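Local coordinates for protein beta-1,3-1,4-glucanase (Caldicellulosiruptor sp. F32, PDB 5H4R) that hydrolyses mixed-linkage beta-1,3-1,4-glucans as a family 5 glycoside hydrolase (lichenase), seen here with cellotetraose bound, at residues A[209-212]-A[213-217]; A[247-251]-A[252-256]. The protein carries 1 engineered substitution. All coordinates share one frame; numbering follows the deposited sequence.

Contact 1 of 2, residues A[209-212]-A[213-217]; sequences DAVE and AINKL
Val-211 O takes the backbone N-H of Asn-215 at 3.0 Å, one of four successive i to i+4 bonds in alpha-helix 205-226 of the TIM barrel. The others run from Ala-213 N to Asp-209 O, Ile-214 N to Ala-210 O and Lys-216 N to Glu-212 O, all close to 3 Å long. Val-211 O is gripped twice, because a water also donates to it at 2.9 Å and gives its second hydrogen to Asn-215 OD1, bridging carbonyl and side chain within one turn. Asn-215 carries CG beside its own N (chi1 -74°), which folds the amide back over the preceding turn and sets CG 3.5 Å from Val-211 O. The amide's strongest partner lies in the loop after helix 247-250, at Glu-253 O. Earlier in the helix, Asp-209 OD1 is hydrogen-bonded to Ser-153 OG. Carbon-to-carbonyl contacts follow the same ladder: Ala-213 CB rests on the carbonyl oxygens of Asp-209 and Ala-210, while Leu-217 turns to helix 156-173. The bent Glu-212 chain crosses Asn-215 with carboxylate and amide planes perpendicular, and Ile-214 CG1 lies 3.4 Å from Ala-210 O.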
loop_
_atom_site.group_PDB
_atom_site.type_symbol
_atom_site.label_atom_id
_atom_site.label_comp_id
_atom_site.label_asym_id
_atom_site.label_seq_id
_atom_site.Cartn_x
_atom_site.Cartn_y
_atom_site.Cartn_z
ATOM N N ASP A 209 5.806 -23.248 1.150
ATOM C CA ASP A 209 4.635 -23.433 0.298
ATOM C C ASP A 209 3.888 -22.115 0.088
ATOM O O ASP A 209 3.427 -21.821 -1.022
ATOM C CB ASP A 209 3.729 -24.480 0.929
ATOM C CG ASP A 209 2.444 -24.688 0.162
ATOM O OD1 ASP A 209 2.478 -25.245 -0.955
ATOM O OD2 ASP A 209 1.384 -24.328 0.696
ATOM N N ALA A 210 3.774 -21.304 1.137
ATOM C CA ALA A 210 3.058 -20.033 1.019
ATOM C C ALA A 210 3.820 -19.050 0.133
ATOM O O ALA A 210 3.220 -18.326 -0.677
ATOM C CB ALA A 210 2.803 -19.454 2.409
ATOM N N VAL A 211 5.146 -19.028 0.247
ATOM C CA VAL A 211 5.960 -18.178 -0.623
ATOM C C VAL A 211 5.789 -18.590 -2.078
ATOM O O VAL A 211 5.640 -17.741 -2.974
ATOM C CB VAL A 211 7.430 -18.239 -0.170
ATOM C CG1 VAL A 211 8.369 -17.602 -1.225
ATOM C CG2 VAL A 211 7.601 -17.525 1.146
ATOM N N GLU A 212 5.756 -19.898 -2.334
ATOM C CA GLU A 212 5.560 -20.393 -3.692
ATOM C C GLU A 212 4.169 -20.045 -4.203
ATOM O O GLU A 212 3.996 -19.682 -5.371
ATOM C CB GLU A 212 5.781 -21.905 -3.732
ATOM C CG GLU A 212 7.227 -22.311 -3.445
ATOM C CD GLU A 212 8.228 -21.726 -4.436
ATOM O OE1 GLU A 212 8.145 -22.086 -5.632
ATOM O OE2 GLU A 212 9.089 -20.901 -4.021
ATOM N N ALA A 213 3.162 -20.173 -3.346
ATOM C CA ALA A 213 1.812 -19.846 -3.762
ATOM C C ALA A 213 1.702 -18.378 -4.135
ATOM O O ALA A 213 1.012 -18.035 -5.096
ATOM C CB ALA A 213 0.827 -20.189 -2.646
ATOM N N ILE A 214 2.373 -17.501 -3.381
ATOM C CA ILE A 214 2.333 -16.065 -3.670
ATOM C C ILE A 214 3.006 -15.784 -5.003
ATOM O O ILE A 214 2.529 -14.949 -5.785
ATOM C CB ILE A 214 2.969 -15.258 -2.518
ATOM C CG1 ILE A 214 2.044 -15.250 -1.300
ATOM C CG2 ILE A 214 3.216 -13.782 -2.936
ATOM C CD1 ILE A 214 2.686 -14.746 -0.052
ATOM N N ASN A 215 4.119 -16.465 -5.284
ATOM C CA ASN A 215 4.765 -16.327 -6.594
ATOM C C ASN A 215 3.796 -16.708 -7.711
ATOM O O ASN A 215 3.673 -15.994 -8.713
ATOM C CB ASN A 215 6.023 -17.188 -6.666
ATOM C CG ASN A 215 7.190 -16.618 -5.871
ATOM O OD1 ASN A 215 7.239 -15.421 -5.590
ATOM N ND2 ASN A 215 8.157 -17.483 -5.529
ATOM N N LYS A 216 3.086 -17.827 -7.541
ATOM C CA LYS A 216 2.139 -18.284 -8.551
ATOM C C LYS A 216 1.015 -17.279 -8.733
ATOM O O LYS A 216 0.613 -16.959 -9.865
ATOM C CB LYS A 216 1.562 -19.642 -8.147
ATOM C CG LYS A 216 0.371 -20.118 -8.980
ATOM C CD LYS A 216 0.756 -20.405 -10.457
ATOM C CE LYS A 216 -0.387 -21.100 -11.193
ATOM N NZ LYS A 216 -0.103 -21.268 -12.642
ATOM N N LEU A 217 0.463 -16.795 -7.624
ATOM C CA LEU A 217 -0.676 -15.884 -7.704
ATOM C C LEU A 217 -0.272 -14.523 -8.259
ATOM O O LEU A 217 -1.080 -13.875 -8.933
ATOM C CB LEU A 217 -1.307 -15.754 -6.327
ATOM C CG LEU A 217 -1.947 -17.058 -5.829
ATOM C CD1 LEU A 217 -2.242 -17.032 -4.323
ATOM C CD2 LEU A 217 -3.228 -17.354 -6.610
HETATM O O HOH W 1 6.598 -15.055 -2.831
#

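Contact 2 of 2, residues A[247-251]-A[252-256]; sequences EYVLI and DEFKI
Phe-254 carries its ring anti to the backbone N (chi1 175°), and Val-249 turns CG1 away from its own carbonyl carbon (chi1 -69°); together these torsions put the methyl squarely over the ring. The two side chains run side by side, and CG1 stands 3.6 Å from the centroid of the Phe-254 ring, 10° off its normal, a CH-pi contact over the face. The phenyl root is fitted just as closely, with Phe-254 CB 3.5 Å from Tyr-248 O. What brings Phe-254 back against the helix is a type I beta turn, Ile-251 to Phe-254, that begins where helix 247-250 ends. Its closing bond, Phe-254 N to Ile-251 O, is 3.2 Å long, with the donor well above the carbonyl plane. Ile-251 crosses Glu-253 at about a right angle, its CB 3.6 Å from Glu-253 OE1, while OE2 of that carboxylate makes a salt bridge with Arg-208. A water donates to Asp-252 OD1 at 2.6 Å and, at greater length, to Leu-250 O, tying the helix end to the turn. An alanine in place of Phe-254 would remove the ring and would probably leave Val-249 CG1 without its aromatic partner, opening a gap beside the helix end. Around this turn, Val-249 and Phe-254 both reach Ile-269 on barrel strand 267-272, Val-249 and Leu-250 pack on Leu-311 of helix 298-316, and Ile-251 meets Val-211 of helix 205-226.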
loop_
_atom_site.group_PDB
_atom_site.type_symbol
_atom_site.label_atom_id
_atom_site.label_comp_id
_atom_site.label_asym_id
_atom_site.label_seq_id
_atom_site.Cartn_x
_atom_site.Cartn_y
_atom_site.Cartn_z
ATOM N N GLU A 247 11.313 -8.169 4.036
ATOM C CA GLU A 247 12.099 -9.380 4.183
ATOM C C GLU A 247 11.718 -10.427 3.151
ATOM O O GLU A 247 12.577 -11.211 2.729
ATOM C CB GLU A 247 11.926 -9.962 5.586
ATOM C CG GLU A 247 12.664 -9.182 6.654
ATOM C CD GLU A 247 11.971 -7.898 7.079
ATOM O OE1 GLU A 247 10.815 -7.636 6.698
ATOM O OE2 GLU A 247 12.608 -7.136 7.825
ATOM N N TYR A 248 10.455 -10.470 2.736
ATOM C CA TYR A 248 9.983 -11.596 1.945
ATOM C C TYR A 248 9.905 -11.255 0.464
ATOM O O TYR A 248 9.495 -12.096 -0.338
ATOM C CB TYR A 248 8.657 -12.128 2.524
ATOM C CG TYR A 248 8.886 -12.529 3.963
ATOM C CD1 TYR A 248 10.030 -13.247 4.326
ATOM C CD2 TYR A 248 7.999 -12.153 4.967
ATOM C CE1 TYR A 248 10.281 -13.572 5.667
ATOM C CE2 TYR A 248 8.248 -12.478 6.303
ATOM C CZ TYR A 248 9.388 -13.173 6.634
ATOM O OH TYR A 248 9.637 -13.479 7.956
ATOM N N VAL A 249 10.378 -10.067 0.071
ATOM C CA VAL A 249 10.860 -9.876 -1.289
ATOM C C VAL A 249 12.372 -9.935 -1.350
ATOM O O VAL A 249 12.927 -10.067 -2.455
ATOM C CB VAL A 249 10.361 -8.558 -1.921
ATOM C CG1 VAL A 249 8.851 -8.646 -2.182
ATOM C CG2 VAL A 249 10.715 -7.367 -1.062
ATOM N N LEU A 250 13.059 -9.878 -0.199
ATOM C CA LEU A 250 14.509 -9.949 -0.165
ATOM C C LEU A 250 15.013 -11.386 -0.189
ATOM O O LEU A 250 16.143 -11.621 -0.643
ATOM C CB LEU A 250 15.036 -9.198 1.064
ATOM C CG LEU A 250 14.846 -7.676 0.994
ATOM C CD1 LEU A 250 15.148 -7.043 2.367
ATOM C CD2 LEU A 250 15.697 -7.038 -0.093
ATOM N N ILE A 251 14.204 -12.344 0.279
ATOM C CA ILE A 251 14.591 -13.745 0.205
ATOM C C ILE A 251 14.796 -14.165 -1.247
ATOM O O ILE A 251 14.132 -13.663 -2.172
ATOM C CB ILE A 251 13.556 -14.664 0.882
ATOM C CG1 ILE A 251 12.170 -14.456 0.288
ATOM C CG2 ILE A 251 13.567 -14.459 2.416
ATOM C CD1 ILE A 251 11.097 -15.440 0.827
ATOM N N ASP A 252 15.698 -15.136 -1.437
ATOM C CA ASP A 252 15.995 -15.651 -2.775
ATOM C C ASP A 252 14.766 -16.279 -3.413
ATOM O O ASP A 252 14.640 -16.305 -4.644
ATOM C CB ASP A 252 17.116 -16.690 -2.705
ATOM C CG ASP A 252 18.445 -16.098 -2.311
ATOM O OD1 ASP A 252 18.616 -14.859 -2.397
ATOM O OD2 ASP A 252 19.333 -16.895 -1.944
ATOM N N GLU A 253 13.853 -16.802 -2.595
ATOM C CA GLU A 253 12.713 -17.539 -3.107
ATOM C C GLU A 253 11.647 -16.645 -3.734
ATOM O O GLU A 253 10.772 -17.174 -4.424
ATOM C CB GLU A 253 12.086 -18.374 -1.986
ATOM C CG GLU A 253 12.940 -19.570 -1.579
ATOM C CD GLU A 253 13.961 -19.256 -0.497
ATOM O OE1 GLU A 253 14.166 -18.072 -0.155
ATOM O OE2 GLU A 253 14.578 -20.216 0.006
ATOM N N PHE A 254 11.696 -15.333 -3.512
ATOM C CA PHE A 254 10.740 -14.432 -4.135
ATOM C C PHE A 254 11.061 -14.315 -5.620
ATOM O O PHE A 254 12.226 -14.201 -6.009
ATOM C CB PHE A 254 10.782 -13.052 -3.477
ATOM C CG PHE A 254 9.910 -12.051 -4.165
ATOM C CD1 PHE A 254 8.548 -12.078 -3.982
ATOM C CD2 PHE A 254 10.450 -11.103 -5.015
ATOM C CE1 PHE A 254 7.721 -11.162 -4.629
ATOM C CE2 PHE A 254 9.624 -10.212 -5.682
ATOM C CZ PHE A 254 8.275 -10.243 -5.497
ATOM N N LYS A 255 10.020 -14.358 -6.460
ATOM C CA LYS A 255 10.205 -14.274 -7.905
ATOM C C LYS A 255 9.412 -13.111 -8.467
ATOM O O LYS A 255 8.192 -13.018 -8.253
ATOM C CB LYS A 255 9.774 -15.568 -8.593
ATOM C CG LYS A 255 10.572 -16.782 -8.212
ATOM C CD LYS A 255 10.017 -18.007 -8.923
ATOM C CE LYS A 255 10.813 -19.252 -8.579
ATOM N NZ LYS A 255 10.169 -20.476 -9.129
ATOM N N ILE A 256 10.089 -12.226 -9.187
ATOM C CA ILE A 256 9.352 -11.221 -9.963
ATOM C C ILE A 256 8.645 -11.931 -11.109
ATOM O O ILE A 256 9.299 -12.692 -11.848
ATOM C CB ILE A 256 10.294 -10.147 -10.495
ATOM C CG1 ILE A 256 10.998 -9.403 -9.364
ATOM C CG2 ILE A 256 9.500 -9.137 -11.370
ATOM C CD1 ILE A 256 12.088 -8.473 -9.853
HETATM O O HOH W 2 17.908 -12.508 -3.266
#

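Contact 1 closes before contact 2 opens along the chain, yet the two touch, with centres about 11 Å apart. Asn-215 joins them through two probable hydrogen bonds, ND2 to Glu-253 O at 2.9 Å and OD1 to Lys-255 N at 3.1 Å, a paired grip of one amide on the backbone either side of Phe-254. Packing adds to it where Val-211 CG1 lies 3.9 Å from Glu-253 CB. The loop after helix 247-250 is thus fastened to helix 205-226 on the outside of the barrel. Neither contact is in the glycan pocket: the side chains of Tyr-248 and Ile-214 lie about 10 and 13 Å from a bound glucose unit.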